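Local atomic coordinates of xenavidin (Xenopus tropicalis, PDB entry 2UZ2), a protein that binds biotin in a pocket at one end of a beta-barrel and belongs, as a frog avidin, to the avidin family. Residues L16-I21 with G33-S38; L92-L97 with N117-L122. One frame throughout, in Å; residues are numbered along the deposited sequence.

Contact 1. Residues L16-I21 with G33-S38. With BTN (biotin), chain D.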
ATOM      1  N   LEU B  16     -17.291  -7.094   4.228  1.00  6.11           N
ATOM      2  CA  LEU B  16     -16.988  -7.978   5.365  1.00  5.99           C
ATOM      3  C   LEU B  16     -18.071  -7.915   6.450  1.00  5.77           C
ATOM      4  O   LEU B  16     -18.118  -8.786   7.329  1.00  6.58           O
ATOM      5  CB  LEU B  16     -15.624  -7.644   5.970  1.00  6.74           C
ATOM      6  CG  LEU B  16     -14.352  -7.739   5.115  1.00  9.00           C
ATOM      7  CD1 LEU B  16     -13.232  -6.793   5.662  1.00 10.15           C
ATOM      8  CD2 LEU B  16     -13.919  -9.163   5.050  1.00 10.44           C
ATOM      9  N   GLY B  17     -18.955  -6.923   6.371  1.00  2.80           N
ATOM     10  CA  GLY B  17     -20.046  -6.732   7.356  1.00  2.24           C
ATOM     11  C   GLY B  17     -19.714  -5.754   8.469  1.00  2.00           C
ATOM     12  O   GLY B  17     -20.561  -5.484   9.353  1.00  2.00           O
ATOM     13  N   SER B  18     -18.517  -5.173   8.406  1.00  2.00           N
ATOM     14  CA  SER B  18     -18.113  -4.158   9.382  1.00  2.00           C
ATOM     15  C   SER B  18     -18.994  -2.926   9.242  1.00  2.00           C
ATOM     16  O   SER B  18     -19.480  -2.639   8.155  1.00  2.00           O
ATOM     17  CB  SER B  18     -16.647  -3.756   9.211  1.00  2.00           C
ATOM     18  OG  SER B  18     -15.842  -4.915   9.349  1.00  2.00           O
ATOM     19  N   ASN B  19     -19.193  -2.246  10.360  1.00  2.00           N
ATOM     20  CA  ASN B  19     -20.114  -1.132  10.444  0.50  2.00           C
ATOM     21  C   ASN B  19     -19.364   0.153  10.791  1.00  2.00           C
ATOM     22  O   ASN B  19     -18.717   0.231  11.846  1.00  2.00           O
ATOM     23  CB  ASN B  19     -21.135  -1.499  11.520  0.50  2.00           C
ATOM     24  CG  ASN B  19     -22.151  -0.433  11.767  0.50  2.00           C
ATOM     25  OD1 ASN B  19     -22.681   0.168  10.824  0.50  3.75           O
ATOM     26  ND2 ASN B  19     -22.480  -0.211  13.047  0.50  3.94           N
ATOM     27  N   LEU B  20     -19.456   1.167   9.909  1.00  2.00           N
ATOM     28  CA  LEU B  20     -18.816   2.471  10.114  1.00  2.00           C
ATOM     29  C   LEU B  20     -19.936   3.451  10.461  1.00  2.00           C
ATOM     30  O   LEU B  20     -20.906   3.506   9.730  1.00  2.00           O
ATOM     31  CB  LEU B  20     -18.093   2.903   8.829  1.00  2.00           C
ATOM     32  CG  LEU B  20     -17.745   4.396   8.714  1.00  2.00           C
ATOM     33  CD1 LEU B  20     -16.672   4.814   9.774  1.00  2.00           C
ATOM     34  CD2 LEU B  20     -17.303   4.694   7.274  1.00  2.00           C
ATOM     35  N   ILE B  21     -19.821   4.164  11.572  1.00  2.00           N
ATOM     36  CA  ILE B  21     -20.871   5.164  11.920  1.00  2.00           C
ATOM     37  C   ILE B  21     -20.182   6.494  12.058  1.00  2.00           C
ATOM     38  O   ILE B  21     -19.231   6.640  12.820  1.00  2.00           O
ATOM     39  CB  ILE B  21     -21.656   4.811  13.204  1.00  2.00           C
ATOM     40  CG1 ILE B  21     -22.340   3.452  13.038  1.00  2.00           C
ATOM     41  CG2 ILE B  21     -22.717   5.952  13.497  1.00  2.00           C
ATOM     42  CD1 ILE B  21     -23.155   3.015  14.265  1.00  2.03           C
ATOM     43  N   GLY B  33     -16.813   9.421  15.065  1.00  2.00           N
ATOM     44  CA  GLY B  33     -17.749   8.323  15.005  1.00  2.00           C
ATOM     45  C   GLY B  33     -17.168   7.072  15.611  1.00  2.00           C
ATOM     46  O   GLY B  33     -16.308   7.126  16.499  1.00  2.00           O
ATOM     47  N   THR B  34     -17.703   5.956  15.160  1.00  2.00           N
ATOM     48  CA  THR B  34     -17.233   4.655  15.667  1.00  2.00           C
ATOM     49  C   THR B  34     -17.127   3.637  14.553  1.00  2.00           C
ATOM     50  O   THR B  34     -17.756   3.758  13.505  1.00  2.00           O
ATOM     51  CB  THR B  34     -18.167   4.079  16.744  1.00  2.00           C
ATOM     52  OG1 THR B  34     -19.502   3.921  16.219  1.00  2.00           O
ATOM     53  CG2 THR B  34     -18.209   4.977  17.972  1.00  2.00           C
ATOM     54  N   TYR B  35     -16.366   2.590  14.829  1.00  2.00           N
ATOM     55  CA  TYR B  35     -16.217   1.508  13.853  1.00  2.00           C
ATOM     56  C   TYR B  35     -16.374   0.194  14.593  1.00  2.00           C
ATOM     57  O   TYR B  35     -15.765  -0.040  15.666  1.00  2.00           O
ATOM     58  CB  TYR B  35     -14.835   1.592  13.221  1.00  2.00           C
ATOM     59  CG  TYR B  35     -14.736   0.838  11.937  1.00  2.00           C
ATOM     60  CD1 TYR B  35     -14.838   1.511  10.700  1.00  2.00           C
ATOM     61  CD2 TYR B  35     -14.482  -0.514  11.936  1.00  2.00           C
ATOM     62  CE1 TYR B  35     -14.707   0.812   9.498  1.00  2.00           C
ATOM     63  CE2 TYR B  35     -14.375  -1.218  10.723  1.00  2.00           C
ATOM     64  CZ  TYR B  35     -14.491  -0.527   9.517  1.00  2.00           C
ATOM     65  OH  TYR B  35     -14.369  -1.280   8.345  1.00  2.00           O
ATOM     66  N   PHE B  36     -17.189  -0.687  14.029  1.00  2.00           N
ATOM     67  CA  PHE B  36     -17.320  -1.993  14.606  1.00  2.00           C
ATOM     68  C   PHE B  36     -16.862  -3.021  13.570  1.00  2.00           C
ATOM     69  O   PHE B  36     -17.545  -3.273  12.552  1.00  2.00           O
ATOM     70  CB  PHE B  36     -18.723  -2.347  15.092  1.00  2.00           C
ATOM     71  CG  PHE B  36     -18.734  -3.679  15.798  1.00  2.61           C
ATOM     72  CD1 PHE B  36     -18.545  -3.738  17.152  1.00  5.98           C
ATOM     73  CD2 PHE B  36     -18.796  -4.868  15.075  1.00  5.96           C
ATOM     74  CE1 PHE B  36     -18.525  -4.953  17.824  1.00  3.15           C
ATOM     75  CE2 PHE B  36     -18.737  -6.114  15.720  1.00  7.73           C
ATOM     76  CZ  PHE B  36     -18.594  -6.153  17.111  1.00  5.82           C
ATOM     77  N   THR B  37     -15.706  -3.603  13.807  1.00  2.00           N
ATOM     78  CA  THR B  37     -15.188  -4.536  12.788  1.00  2.00           C
ATOM     79  C   THR B  37     -15.740  -5.968  12.906  1.00  2.00           C
ATOM     80  O   THR B  37     -15.884  -6.514  13.999  1.00  2.00           O
ATOM     81  CB  THR B  37     -13.648  -4.571  12.767  1.00  2.00           C
ATOM     82  OG1 THR B  37     -13.244  -5.393  11.670  1.00  2.00           O
ATOM     83  CG2 THR B  37     -13.107  -5.154  14.066  1.00  2.00           C
ATOM     84  N   SER B  38     -16.027  -6.595  11.769  1.00  2.00           N
ATOM     85  CA  SER B  38     -16.518  -7.968  11.768  0.50  2.00           C
ATOM     86  C   SER B  38     -15.347  -8.941  11.725  1.00  2.00           C
ATOM     87  O   SER B  38     -15.530 -10.166  11.882  1.00  2.00           O
ATOM     88  CB  SER B  38     -17.453  -8.202  10.588  0.50  2.00           C
ATOM     89  OG  SER B  38     -18.723  -7.646  10.845  0.50  2.00           O
TER
HETATM   90  C11 BTN D1124      -6.759  -5.996  15.520  1.00  9.84           C
HETATM   91  O11 BTN D1124      -5.602  -5.848  15.978  1.00  7.47           O
HETATM   92  O12 BTN D1124      -7.190  -7.168  15.393  1.00  9.72           O
HETATM   93  C10 BTN D1124      -7.620  -4.806  15.137  1.00  8.33           C
HETATM   94  C9  BTN D1124      -8.761  -5.189  14.200  1.00  7.84           C
HETATM   95  C8  BTN D1124      -8.344  -5.031  12.727  1.00  9.67           C
HETATM   96  C7  BTN D1124      -9.527  -4.879  11.787  1.00 11.33           C
HETATM   97  C2  BTN D1124      -9.100  -4.689  10.325  1.00 14.95           C
HETATM   98  S1  BTN D1124      -8.434  -3.176  10.085  1.00 21.24           S
HETATM   99  C6  BTN D1124      -8.804  -3.218   8.294  1.00 16.05           C
HETATM  100  C5  BTN D1124      -9.927  -4.192   7.983  1.00 16.98           C
HETATM  101  N1  BTN D1124     -11.224  -3.584   7.674  1.00 15.74           N
HETATM  102  C3  BTN D1124     -12.147  -3.976   8.565  1.00 14.30           C
HETATM  103  O3  BTN D1124     -13.543  -3.866   8.427  1.00  6.56           O
HETATM  104  N2  BTN D1124     -11.558  -4.546   9.614  1.00 16.40           N
HETATM  105  C4  BTN D1124     -10.199  -4.947   9.281  1.00 15.65           C
HETATM  106  O   HOH W   1     -20.548  -9.720   9.445  1.00 30.62           O
HETATM  107  O   HOH W   2     -19.775   1.433  14.660  1.00  2.00           O
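Ser18, just ahead of strand 19-25, and Tyr35 of strand 30-36 meet at the bound biotin, and both hydroxyls donate to the same ureido oxygen. Ser18 OG lies 2.7 Å from biotin O3, its CB approaching the phenol end of Tyr35, and Tyr35 OH lies equally close to O3. The Tyr35 ring, with CG anti to the backbone N (chi1 -162°), has its hydroxyl end brought back toward residues 16-21; O3 sits at its edge, in plane. Across the ring from CE2, Leu20 CD1 lies 3.9 Å from Tyr35 CD1, while Asn19 O lies over one face near the rim. Ser18 OG is held in turn by Ser38 N at 3.0 Å in a nearly straight bond, which positions the serine for its ligand. A phenylalanine in place of Tyr35 removes one donor to O3 and would probably weaken the hold on the ureido group. Thr37 OG1 takes the N-H of biotin N2 at 2.8 Å and is itself bonded to Val39 O. Behind the pocket, paired backbone bonds join Asn19 to Phe36 and Ile21 to Thr34. The hairpin lies between strands 10-14 and 49-55, with Phe119 of strand 112-121 packed against Leu20 and Tyr35 inside the barrel.

Contact 2. Residues L92-L97 with N117-L122. With BTN (biotin), chain D.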
ATOM      1  N   LEU B  92     -18.525   4.565  -0.771  1.00  2.00           N
ATOM      2  CA  LEU B  92     -17.231   5.089  -0.370  1.00  2.00           C
ATOM      3  C   LEU B  92     -16.199   4.077  -0.837  1.00  2.00           C
ATOM      4  O   LEU B  92     -16.208   2.930  -0.353  1.00  2.00           O
ATOM      5  CB  LEU B  92     -17.126   5.238   1.143  1.00  2.00           C
ATOM      6  CG  LEU B  92     -18.287   5.902   1.876  1.00  2.00           C
ATOM      7  CD1 LEU B  92     -18.009   5.958   3.369  1.00  3.18           C
ATOM      8  CD2 LEU B  92     -18.482   7.297   1.323  1.00  2.00           C
ATOM      9  N   HIS B  93     -15.321   4.493  -1.745  1.00  2.00           N
ATOM     10  CA  HIS B  93     -14.150   3.703  -2.120  1.00  2.00           C
ATOM     11  C   HIS B  93     -12.977   4.066  -1.238  1.00  2.00           C
ATOM     12  O   HIS B  93     -12.533   5.205  -1.241  1.00  2.00           O
ATOM     13  CB  HIS B  93     -13.765   3.905  -3.600  1.00  2.00           C
ATOM     14  CG  HIS B  93     -14.741   3.327  -4.569  1.00  2.00           C
ATOM     15  ND1 HIS B  93     -15.099   1.997  -4.565  1.00  2.58           N
ATOM     16  CD2 HIS B  93     -15.373   3.881  -5.625  1.00  2.68           C
ATOM     17  CE1 HIS B  93     -15.958   1.772  -5.544  1.00  5.58           C
ATOM     18  NE2 HIS B  93     -16.148   2.903  -6.198  1.00  2.27           N
ATOM     19  N   THR B  94     -12.438   3.080  -0.513  1.00  2.00           N
ATOM     20  CA  THR B  94     -11.366   3.314   0.442  1.00  2.00           C
ATOM     21  C   THR B  94     -10.208   2.334   0.283  1.00  2.00           C
ATOM     22  O   THR B  94     -10.353   1.228  -0.223  1.00  2.00           O
ATOM     23  CB  THR B  94     -11.837   3.173   1.914  1.00  2.00           C
ATOM     24  OG1 THR B  94     -12.017   1.797   2.259  1.00  2.00           O
ATOM     25  CG2 THR B  94     -13.181   4.008   2.146  1.00  2.00           C
ATOM     26  N   MET B  95      -9.064   2.814   0.728  1.00  2.00           N
ATOM     27  CA  MET B  95      -7.972   1.915   1.019  0.50  2.00           C
ATOM     28  C   MET B  95      -7.526   2.173   2.433  1.00  2.00           C
ATOM     29  O   MET B  95      -7.799   3.251   3.007  1.00  2.00           O
ATOM     30  CB  MET B  95      -6.866   2.125   0.024  0.50  2.00           C
ATOM     31  CG  MET B  95      -7.385   1.874  -1.376  0.50  2.00           C
ATOM     32  SD  MET B  95      -6.051   1.618  -2.497  0.50  2.00           S
ATOM     33  CE  MET B  95      -5.613  -0.074  -2.060  0.50  2.00           C
ATOM     34  N   TRP B  96      -6.920   1.172   3.048  1.00  2.00           N
ATOM     35  CA  TRP B  96      -6.565   1.267   4.447  1.00  2.00           C
ATOM     36  C   TRP B  96      -5.178   0.722   4.740  1.00  2.00           C
ATOM     37  O   TRP B  96      -4.669  -0.073   3.962  1.00  2.00           O
ATOM     38  CB  TRP B  96      -7.603   0.536   5.355  1.00  2.00           C
ATOM     39  CG  TRP B  96      -7.956  -0.881   4.946  1.00  2.00           C
ATOM     40  CD1 TRP B  96      -9.038  -1.272   4.226  1.00  2.00           C
ATOM     41  CD2 TRP B  96      -7.237  -2.071   5.263  1.00  2.00           C
ATOM     42  NE1 TRP B  96      -9.047  -2.647   4.050  1.00  2.00           N
ATOM     43  CE2 TRP B  96      -7.953  -3.166   4.684  1.00  2.00           C
ATOM     44  CE3 TRP B  96      -6.059  -2.338   5.968  1.00  2.00           C
ATOM     45  CZ2 TRP B  96      -7.529  -4.497   4.807  1.00  2.00           C
ATOM     46  CZ3 TRP B  96      -5.623  -3.696   6.071  1.00  2.00           C
ATOM     47  CH2 TRP B  96      -6.369  -4.735   5.511  1.00  2.00           C
ATOM     48  N   LEU B  97      -4.580   1.188   5.839  1.00  2.00           N
ATOM     49  CA  LEU B  97      -3.344   0.587   6.361  1.00  2.00           C
ATOM     50  C   LEU B  97      -3.645   0.193   7.791  1.00  2.00           C
ATOM     51  O   LEU B  97      -4.143   1.014   8.569  1.00  2.00           O
ATOM     52  CB  LEU B  97      -2.203   1.628   6.355  1.00  2.00           C
ATOM     53  CG  LEU B  97      -1.691   2.118   4.995  1.00  2.00           C
ATOM     54  CD1 LEU B  97      -0.726   3.346   5.179  1.00  2.00           C
ATOM     55  CD2 LEU B  97      -1.011   0.948   4.230  1.00  2.00           C
ATOM     56  N   ASN B 117     -11.517  -1.356   0.805  1.00  2.00           N
ATOM     57  CA  ASN B 117     -12.904  -1.765   0.938  1.00  2.43           C
ATOM     58  C   ASN B 117     -13.817  -0.715   0.390  1.00  2.00           C
ATOM     59  O   ASN B 117     -13.469   0.478   0.392  1.00  2.00           O
ATOM     60  CB  ASN B 117     -13.270  -1.977   2.394  1.00  3.77           C
ATOM     61  CG  ASN B 117     -12.889  -3.352   2.896  1.00  5.50           C
ATOM     62  OD1 ASN B 117     -11.895  -3.465   3.588  1.00  6.79           O
ATOM     63  ND2 ASN B 117     -13.648  -4.414   2.513  1.00  9.38           N
ATOM     64  N   THR B 118     -14.972  -1.160  -0.078  1.00  2.00           N
ATOM     65  CA  THR B 118     -16.018  -0.211  -0.476  0.50  2.00           C
ATOM     66  C   THR B 118     -17.147  -0.295   0.561  1.00  2.00           C
ATOM     67  O   THR B 118     -17.547  -1.395   0.999  1.00  2.00           O
ATOM     68  CB  THR B 118     -16.527  -0.443  -1.935  0.50  2.98           C
ATOM     69  OG1 THR B 118     -15.492  -0.084  -2.879  0.50  2.32           O
ATOM     70  CG2 THR B 118     -17.754   0.388  -2.231  0.50  2.00           C
ATOM     71  N   PHE B 119     -17.642   0.869   0.962  1.00  2.00           N
ATOM     72  CA  PHE B 119     -18.744   0.951   1.931  1.00  2.00           C
ATOM     73  C   PHE B 119     -20.013   1.410   1.235  1.00  2.00           C
ATOM     74  O   PHE B 119     -19.950   2.268   0.372  1.00  2.00           O
ATOM     75  CB  PHE B 119     -18.415   1.926   3.069  1.00  2.00           C
ATOM     76  CG  PHE B 119     -17.298   1.455   3.968  1.00  2.03           C
ATOM     77  CD1 PHE B 119     -17.573   0.841   5.185  1.00  2.00           C
ATOM     78  CD2 PHE B 119     -15.958   1.661   3.606  1.00  2.00           C
ATOM     79  CE1 PHE B 119     -16.528   0.414   6.019  1.00  2.00           C
ATOM     80  CE2 PHE B 119     -14.918   1.260   4.452  1.00  2.24           C
ATOM     81  CZ  PHE B 119     -15.219   0.651   5.675  1.00  2.00           C
ATOM     82  N   THR B 120     -21.158   0.843   1.622  1.00  2.00           N
ATOM     83  CA  THR B 120     -22.450   1.278   1.100  1.00  2.00           C
ATOM     84  C   THR B 120     -23.398   1.542   2.278  1.00  2.74           C
ATOM     85  O   THR B 120     -23.074   1.260   3.427  1.00  2.00           O
ATOM     86  CB  THR B 120     -23.087   0.213   0.226  1.00  2.13           C
ATOM     87  OG1 THR B 120     -23.266  -0.972   1.007  1.00  4.57           O
ATOM     88  CG2 THR B 120     -22.182  -0.113  -0.977  1.00  2.84           C
ATOM     89  N   ARG B 121     -24.569   2.078   1.991  1.00  4.75           N
ATOM     90  CA  ARG B 121     -25.592   2.206   3.030  1.00  6.98           C
ATOM     91  C   ARG B 121     -26.195   0.854   3.370  1.00  9.47           C
ATOM     92  O   ARG B 121     -26.101  -0.114   2.590  1.00 10.17           O
ATOM     93  CB  ARG B 121     -26.677   3.181   2.588  1.00  6.87           C
ATOM     94  CG  ARG B 121     -26.136   4.542   2.333  1.00  3.45           C
ATOM     95  CD  ARG B 121     -25.525   5.089   3.563  1.00  5.25           C
ATOM     96  NE  ARG B 121     -25.401   6.534   3.464  1.00  5.09           N
ATOM     97  CZ  ARG B 121     -25.047   7.314   4.476  1.00  6.17           C
ATOM     98  NH1 ARG B 121     -24.795   6.776   5.665  1.00  3.05           N
ATOM     99  NH2 ARG B 121     -24.968   8.633   4.300  1.00  3.64           N
ATOM    100  N   LEU B 122     -26.781   0.776   4.557  1.00 12.55           N
ATOM    101  CA  LEU B 122     -27.417  -0.461   5.014  1.00 15.29           C
ATOM    102  C   LEU B 122     -28.697  -0.707   4.206  1.00 16.56           C
ATOM    103  O   LEU B 122     -29.520   0.203   4.018  1.00 17.11           O
ATOM    104  CB  LEU B 122     -27.649  -0.408   6.542  1.00 15.38           C
ATOM    105  CG  LEU B 122     -26.437  -0.694   7.468  1.00 16.50           C
ATOM    106  CD1 LEU B 122     -25.101  -0.110   6.985  1.00 17.09           C
ATOM    107  CD2 LEU B 122     -26.666  -0.249   8.920  1.00 15.81           C
TER
HETATM  108  C11 BTN D1124      -6.759  -5.996  15.520  1.00  9.84           C
HETATM  109  O11 BTN D1124      -5.602  -5.848  15.978  1.00  7.47           O
HETATM  110  O12 BTN D1124      -7.190  -7.168  15.393  1.00  9.72           O
HETATM  111  C10 BTN D1124      -7.620  -4.806  15.137  1.00  8.33           C
HETATM  112  C9  BTN D1124      -8.761  -5.189  14.200  1.00  7.84           C
HETATM  113  C8  BTN D1124      -8.344  -5.031  12.727  1.00  9.67           C
HETATM  114  C7  BTN D1124      -9.527  -4.879  11.787  1.00 11.33           C
HETATM  115  C2  BTN D1124      -9.100  -4.689  10.325  1.00 14.95           C
HETATM  116  S1  BTN D1124      -8.434  -3.176  10.085  1.00 21.24           S
HETATM  117  C6  BTN D1124      -8.804  -3.218   8.294  1.00 16.05           C
HETATM  118  C5  BTN D1124      -9.927  -4.192   7.983  1.00 16.98           C
HETATM  119  N1  BTN D1124     -11.224  -3.584   7.674  1.00 15.74           N
HETATM  120  C3  BTN D1124     -12.147  -3.976   8.565  1.00 14.30           C
HETATM  121  O3  BTN D1124     -13.543  -3.866   8.427  1.00  6.56           O
HETATM  122  N2  BTN D1124     -11.558  -4.546   9.614  1.00 16.40           N
HETATM  123  C4  BTN D1124     -10.199  -4.947   9.281  1.00 15.65           C
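The eight-stranded antiparallel barrel of the avidin family includes the pairing of strands 90-99 and 112-121, and residues 92-97 with 117-122 illustrate how such a pair can serve the core, the ligand and the subunit interface together. Leu92 with Phe119 and Thr94 with Asn117 are hydrogen-bonded pairs whose side chains share one face; His93 and Thr118 form the non-hydrogen-bonded pair between them and point to the other. On the interior face, Leu92 CB packs against Phe119 CB at 4.0 Å, the two side chains crossing obliquely. The Thr94 and Phe119 side chains cross at about a right angle, with the threonine OG1 at the ring edge, in plane, 3.7 Å from CE2. On the opposite face, the side chains of His93 and Thr118 lie side by side, and ND1 is hydrogen-bonded to OG1 at 2.7 Å; His93 NE2 bonds Glu105 of a neighbouring subunit. Asn117 O is gripped twice by Thr94, through its N and, at 2.7 Å, through OG1. Toward the pocket, Trp96 offers one indole face to biotin, whose C6 stands 3.5 Å above the ring plane, over its centre, while Trp109 of another subunit also packs against this tryptophan. At the indole edge, Trp96 NE1 donates to Asn117 OD1 over 3.0 Å in a bent bond, OD1 tilted 23° out of the indole plane although ring and amide planes are only 13° apart.

Contacts 1 and 2 come one after the other along the chain, the first closing before the second opens, and their centres lie 10 Å apart in the same closed barrel. Strand 10-14 stands between them in the sheet, flanked by strands 19-25 and 112-121, so the last strand returns beside the first. They touch where Leu16 CD1 lies 4.0 Å from Asn117 ND2 and, inside the barrel, where Leu20 CD2 lies 4.2 Å from Leu92 CD1. Both reach biotin in complementary ways: residues 16-21 and 33-38 supply polar groups for the ureido ring, and residues 92-97 supply an aromatic face. Strands distant in sequence thus build one pocket.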